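PDB 6RVB: NADH oxidase, which probably reduces coenzyme A disulfide with NADH, as a flavoprotein that carries FAD and binds coenzyme A. Local coordinates for residues 34-39 with 135-140. Numbering follows the deposited sequence.
Sequences EKSGWV and TMEDGE. With FAD (flavin-adenine dinucleotide), chain E.
The indole of Trp38 lies against the start of helix 136-145, with the methyl of Met136 over one face and carboxylate oxygens at its rim. Met136 CE sits 3.2 Å from the centroid of the Trp38 six-membered ring and 5° off its normal, a CH-pi contact. Bends at chi2 and chi3 fold the thioether over the indole, where Met136 SD makes an oblique Met-aromatic contact, while Met136 CB meets the pyrrole side, 3.6 Å from Trp38 CD1. In the ring plane, Glu137 OE2 approaches Trp38 CD1 at 3.1 Å, its carboxylate turned 68° from the indole; Glu140 OE1 borders the edge near CZ2. An alanine in place of Trp38 would probably leave the Met136 methyl without its aromatic partner and open a gap between loop and helix. Trp38 N donates to Ser36 OG (3.0 Å), an ST turn; Thr135 and Asp138 form a capping box, in which Asp138 N donates to Thr135 OG1 and the return bond is weak. The 34-39 loop follows strand 29-34 of the parallel FAD-domain sheet and carries Glu34, a residue of the FAD site at the adenosine ribose; the contact thus joins the edge of that site to the helix that follows strand 130-131 of the second parallel sheet.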
ATOM      1  N   GLU A  34      16.125  19.383  26.931  1.00 45.68           N
ATOM      2  CA  GLU A  34      16.467  19.434  25.511  1.00 47.14           C
ATOM      3  C   GLU A  34      17.504  20.524  25.245  1.00 50.21           C
ATOM      4  O   GLU A  34      17.264  21.677  25.530  1.00 56.71           O
ATOM      5  CB  GLU A  34      15.166  19.599  24.689  1.00 42.31           C
ATOM      6  CG  GLU A  34      15.201  19.858  23.168  1.00 51.59           C
ATOM      7  CD  GLU A  34      16.266  19.113  22.342  1.00 59.65           C
ATOM      8  OE1 GLU A  34      16.390  17.881  22.426  1.00 58.99           O
ATOM      9  OE2 GLU A  34      16.989  19.768  21.567  1.00 58.98           O
ATOM     10  N   LYS A  35      18.673  20.172  24.724  1.00 47.55           N
ATOM     11  CA  LYS A  35      19.650  21.222  24.491  1.00 49.76           C
ATOM     12  C   LYS A  35      19.452  22.214  23.312  1.00 55.67           C
ATOM     13  O   LYS A  35      20.078  23.238  23.264  1.00 52.05           O
ATOM     14  CB  LYS A  35      21.007  20.637  24.422  1.00 44.66           C
ATOM     15  CG  LYS A  35      21.521  20.308  23.094  1.00 47.17           C
ATOM     16  CD  LYS A  35      23.008  19.949  23.299  1.00 58.07           C
ATOM     17  CE  LYS A  35      23.791  19.505  22.089  1.00 65.03           C
ATOM     18  NZ  LYS A  35      25.210  19.076  22.485  1.00 62.31           N
ATOM     19  N   SER A  36      18.547  21.938  22.390  1.00 56.12           N
ATOM     20  CA  SER A  36      18.464  22.718  21.193  1.00 49.74           C
ATOM     21  C   SER A  36      17.438  23.807  21.279  1.00 58.08           C
ATOM     22  O   SER A  36      17.144  24.482  20.291  1.00 57.59           O
ATOM     23  CB  SER A  36      18.062  21.815  20.058  1.00 56.92           C
ATOM     24  OG  SER A  36      16.650  21.749  19.876  1.00 53.88           O
ATOM     25  N   GLY A  37      16.789  23.981  22.399  1.00 48.47           N
ATOM     26  CA  GLY A  37      15.768  24.982  22.244  1.00 59.54           C
ATOM     27  C   GLY A  37      14.635  24.813  21.236  1.00 47.97           C
ATOM     28  O   GLY A  37      13.808  25.679  21.132  1.00 49.55           O
ATOM     29  N   TRP A  38      14.518  23.680  20.569  1.00 51.63           N
ATOM     30  CA  TRP A  38      13.208  23.250  20.070  1.00 49.19           C
ATOM     31  C   TRP A  38      12.947  21.793  20.452  1.00 50.73           C
ATOM     32  O   TRP A  38      13.826  20.985  20.550  1.00 50.73           O
ATOM     33  CB  TRP A  38      13.168  23.280  18.572  1.00 60.69           C
ATOM     34  CG  TRP A  38      13.277  24.560  17.886  1.00 60.86           C
ATOM     35  CD1 TRP A  38      14.403  25.236  17.570  1.00 58.01           C
ATOM     36  CD2 TRP A  38      12.221  25.264  17.324  1.00 55.77           C
ATOM     37  NE1 TRP A  38      14.096  26.352  16.867  1.00 59.35           N
ATOM     38  CE2 TRP A  38      12.745  26.384  16.707  1.00 59.98           C
ATOM     39  CE3 TRP A  38      10.861  25.049  17.267  1.00 64.42           C
ATOM     40  CZ2 TRP A  38      11.961  27.288  16.062  1.00 72.14           C
ATOM     41  CZ3 TRP A  38      10.076  25.958  16.632  1.00 71.23           C
ATOM     42  CH2 TRP A  38      10.615  27.060  16.041  1.00 69.57           C
ATOM     43  N   VAL A  39      11.712  21.418  20.588  1.00 49.06           N
ATOM     44  CA  VAL A  39      11.385  20.126  21.159  1.00 48.84           C
ATOM     45  C   VAL A  39      10.213  19.542  20.356  1.00 49.30           C
ATOM     46  O   VAL A  39       9.367  20.267  19.816  1.00 47.50           O
ATOM     47  CB  VAL A  39      11.075  20.302  22.723  1.00 47.55           C
ATOM     48  CG1 VAL A  39       9.619  20.391  23.055  1.00 42.29           C
ATOM     49  CG2 VAL A  39      11.711  19.263  23.530  1.00 45.29           C
ATOM     50  N   THR A 135      18.656  19.779  12.169  1.00 45.88           N
ATOM     51  CA  THR A 135      17.937  20.336  13.312  1.00 46.22           C
ATOM     52  C   THR A 135      17.164  21.552  12.908  1.00 49.96           C
ATOM     53  O   THR A 135      17.319  22.020  11.790  1.00 47.11           O
ATOM     54  CB  THR A 135      18.932  20.809  14.339  1.00 52.12           C
ATOM     55  OG1 THR A 135      19.657  21.925  13.806  1.00 54.65           O
ATOM     56  CG2 THR A 135      19.919  19.770  14.594  1.00 35.59           C
ATOM     57  N   MET A 136      16.351  22.118  13.796  1.00 53.17           N
ATOM     58  CA  MET A 136      15.563  23.274  13.364  1.00 47.57           C
ATOM     59  C   MET A 136      16.500  24.415  13.129  1.00 50.10           C
ATOM     60  O   MET A 136      16.287  25.227  12.289  1.00 51.33           O
ATOM     61  CB  MET A 136      14.464  23.630  14.318  1.00 44.38           C
ATOM     62  CG  MET A 136      13.494  22.525  14.511  1.00 54.76           C
ATOM     63  SD  MET A 136      12.045  22.668  13.448  1.00 65.08           S
ATOM     64  CE  MET A 136      11.532  24.342  13.990  1.00 54.41           C
ATOM     65  N   GLU A 137      17.596  24.454  13.848  1.00 51.62           N
ATOM     66  CA  GLU A 137      18.492  25.566  13.692  1.00 51.85           C
ATOM     67  C   GLU A 137      19.120  25.503  12.340  1.00 53.19           C
ATOM     68  O   GLU A 137      19.222  26.522  11.669  1.00 52.50           O
ATOM     69  CB  GLU A 137      19.539  25.543  14.792  1.00 55.47           C
ATOM     70  CG  GLU A 137      19.040  26.043  16.208  1.00 64.79           C
ATOM     71  CD  GLU A 137      18.181  25.011  17.047  1.00 75.88           C
ATOM     72  OE1 GLU A 137      18.180  23.763  16.775  1.00 61.46           O
ATOM     73  OE2 GLU A 137      17.492  25.482  18.002  1.00 68.30           O
ATOM     74  N   ASP A 138      19.551  24.313  11.936  1.00 50.54           N
ATOM     75  CA  ASP A 138      20.047  24.116  10.559  1.00 52.21           C
ATOM     76  C   ASP A 138      18.994  24.607   9.564  1.00 53.58           C
ATOM     77  O   ASP A 138      19.317  25.243   8.563  1.00 48.37           O
ATOM     78  CB  ASP A 138      20.353  22.649  10.241  1.00 52.08           C
ATOM     79  CG  ASP A 138      21.487  22.103  11.028  1.00 60.27           C
ATOM     80  OD1 ASP A 138      22.353  22.918  11.421  1.00 73.47           O
ATOM     81  OD2 ASP A 138      21.527  20.864  11.245  1.00 59.19           O
ATOM     82  N   GLY A 139      17.728  24.330   9.848  1.00 46.23           N
ATOM     83  CA  GLY A 139      16.705  24.880   8.995  1.00 42.41           C
ATOM     84  C   GLY A 139      16.731  26.376   8.819  1.00 44.79           C
ATOM     85  O   GLY A 139      16.666  26.831   7.724  1.00 45.73           O
ATOM     86  N   GLU A 140      16.757  27.107   9.924  1.00 51.55           N
ATOM     87  CA  GLU A 140      16.829  28.540   9.937  1.00 52.22           C
ATOM     88  C   GLU A 140      18.078  28.985   9.152  1.00 54.85           C
ATOM     89  O   GLU A 140      17.994  29.787   8.256  1.00 56.42           O
ATOM     90  CB  GLU A 140      16.916  29.036  11.366  1.00 50.44           C
ATOM     91  CG  GLU A 140      15.657  29.041  12.111  1.00 66.80           C
ATOM     92  CD  GLU A 140      15.818  29.256  13.669  1.00 84.91           C
ATOM     93  OE1 GLU A 140      14.816  29.603  14.403  1.00 73.65           O
ATOM     94  OE2 GLU A 140      16.947  29.038  14.148  1.00 80.54           O
TER
HETATM   95  PA  FAD E 501      17.022  13.585  17.358  1.00117.22           P
HETATM   96  O1A FAD E 501      18.473  13.540  16.644  1.00 82.62           O
HETATM   97  O2A FAD E 501      15.728  13.865  16.566  1.00 89.28           O
HETATM   98  O5B FAD E 501      17.034  14.659  18.633  1.00 90.85           O
HETATM   99  C5B FAD E 501      18.072  14.659  19.671  1.00 84.64           C
HETATM  100  C4B FAD E 501      18.088  15.973  20.452  1.00 75.68           C
HETATM  101  O4B FAD E 501      18.625  15.667  21.727  1.00 65.78           O
HETATM  102  C3B FAD E 501      18.896  17.048  19.743  1.00 72.84           C
HETATM  103  O3B FAD E 501      18.093  18.228  19.381  1.00 70.75           O
HETATM  104  C2B FAD E 501      19.863  17.384  20.795  1.00 71.75           C
HETATM  105  O2B FAD E 501      19.787  18.811  20.756  1.00 80.19           O
HETATM  106  C1B FAD E 501      19.349  16.747  22.123  1.00 68.02           C
HETATM  107  N9A FAD E 501      20.538  16.340  22.948  1.00 78.15           N
HETATM  108  C8A FAD E 501      21.659  15.679  22.505  1.00 65.47           C
HETATM  109  N7A FAD E 501      22.631  15.601  23.455  1.00 57.27           N
HETATM  110  C5A FAD E 501      22.127  16.208  24.558  1.00 68.23           C
HETATM  111  C6A FAD E 501      22.661  16.450  25.929  1.00 63.20           C
HETATM  112  N6A FAD E 501      23.900  15.954  26.219  1.00 60.40           N
HETATM  113  N1A FAD E 501      21.860  17.135  26.792  1.00 56.31           N
HETATM  114  C2A FAD E 501      20.598  17.564  26.402  1.00 64.23           C
HETATM  115  N3A FAD E 501      20.003  17.398  25.174  1.00 58.45           N
HETATM  116  C4A FAD E 501      20.745  16.713  24.234  1.00 69.21           C
HETATM  117  N1  FAD E 501      12.812   9.609   9.414  1.00 80.98           N
HETATM  118  C2  FAD E 501      11.825   8.886   8.795  1.00 72.25           C
HETATM  119  O2  FAD E 501      11.339   7.856   9.352  1.00 61.76           O
HETATM  120  N3  FAD E 501      11.355   9.295   7.601  1.00 76.91           N
HETATM  121  C4  FAD E 501      11.777  10.436   6.951  1.00 92.14           C
HETATM  122  O4  FAD E 501      11.321  10.840   5.813  1.00 92.95           O
HETATM  123  C4X FAD E 501      12.821  11.287   7.606  1.00 84.95           C
HETATM  124  N5  FAD E 501      13.246  12.443   6.979  1.00 80.23           N
HETATM  125  C5X FAD E 501      14.224  13.168   7.611  1.00 87.35           C
HETATM  126  C6  FAD E 501      14.711  14.354   7.006  1.00 76.29           C
HETATM  127  C7  FAD E 501      15.703  15.130   7.638  1.00 69.79           C
HETATM  128  C7M FAD E 501      16.175  16.379   6.948  1.00 59.29           C
HETATM  129  C8  FAD E 501      16.262  14.714   8.981  1.00 69.42           C
HETATM  130  C8M FAD E 501      17.326  15.495   9.705  1.00 58.68           C
HETATM  131  C9  FAD E 501      15.804  13.521   9.579  1.00 88.35           C
HETATM  132  C9A FAD E 501      14.803  12.709   8.973  1.00 93.97           C
HETATM  133  N10 FAD E 501      14.328  11.510   9.633  1.00 84.55           N
HETATM  134  C10 FAD E 501      13.333  10.779   8.933  1.00 79.95           C
HETATM  135  C1' FAD E 501      14.886  11.007  10.907  1.00 76.74           C
HETATM  136  C2' FAD E 501      14.422  11.705  12.148  1.00 77.88           C
HETATM  137  O2' FAD E 501      14.942  13.025  12.205  1.00 82.93           O
HETATM  138  C3' FAD E 501      14.975  11.016  13.365  1.00 71.57           C
HETATM  139  O3' FAD E 501      14.946   9.606  13.181  1.00 53.38           O
HETATM  140  C4' FAD E 501      14.053  11.467  14.514  1.00 75.99           C
HETATM  141  O4' FAD E 501      13.923  12.919  14.715  1.00 70.82           O
HETATM  142  C5' FAD E 501      14.331  10.686  15.813  1.00 71.54           C
HETATM  143  O5' FAD E 501      15.353  11.264  16.616  1.00 69.02           O
HETATM  144  P   FAD E 501      15.534  11.087  18.211  1.00 58.16           P
HETATM  145  O1P FAD E 501      14.321  11.620  18.953  1.00 64.90           O
HETATM  146  O2P FAD E 501      16.329   9.880  18.762  1.00 58.43           O
HETATM  147  O3P FAD E 501      16.666  12.246  18.296  1.00 92.69           O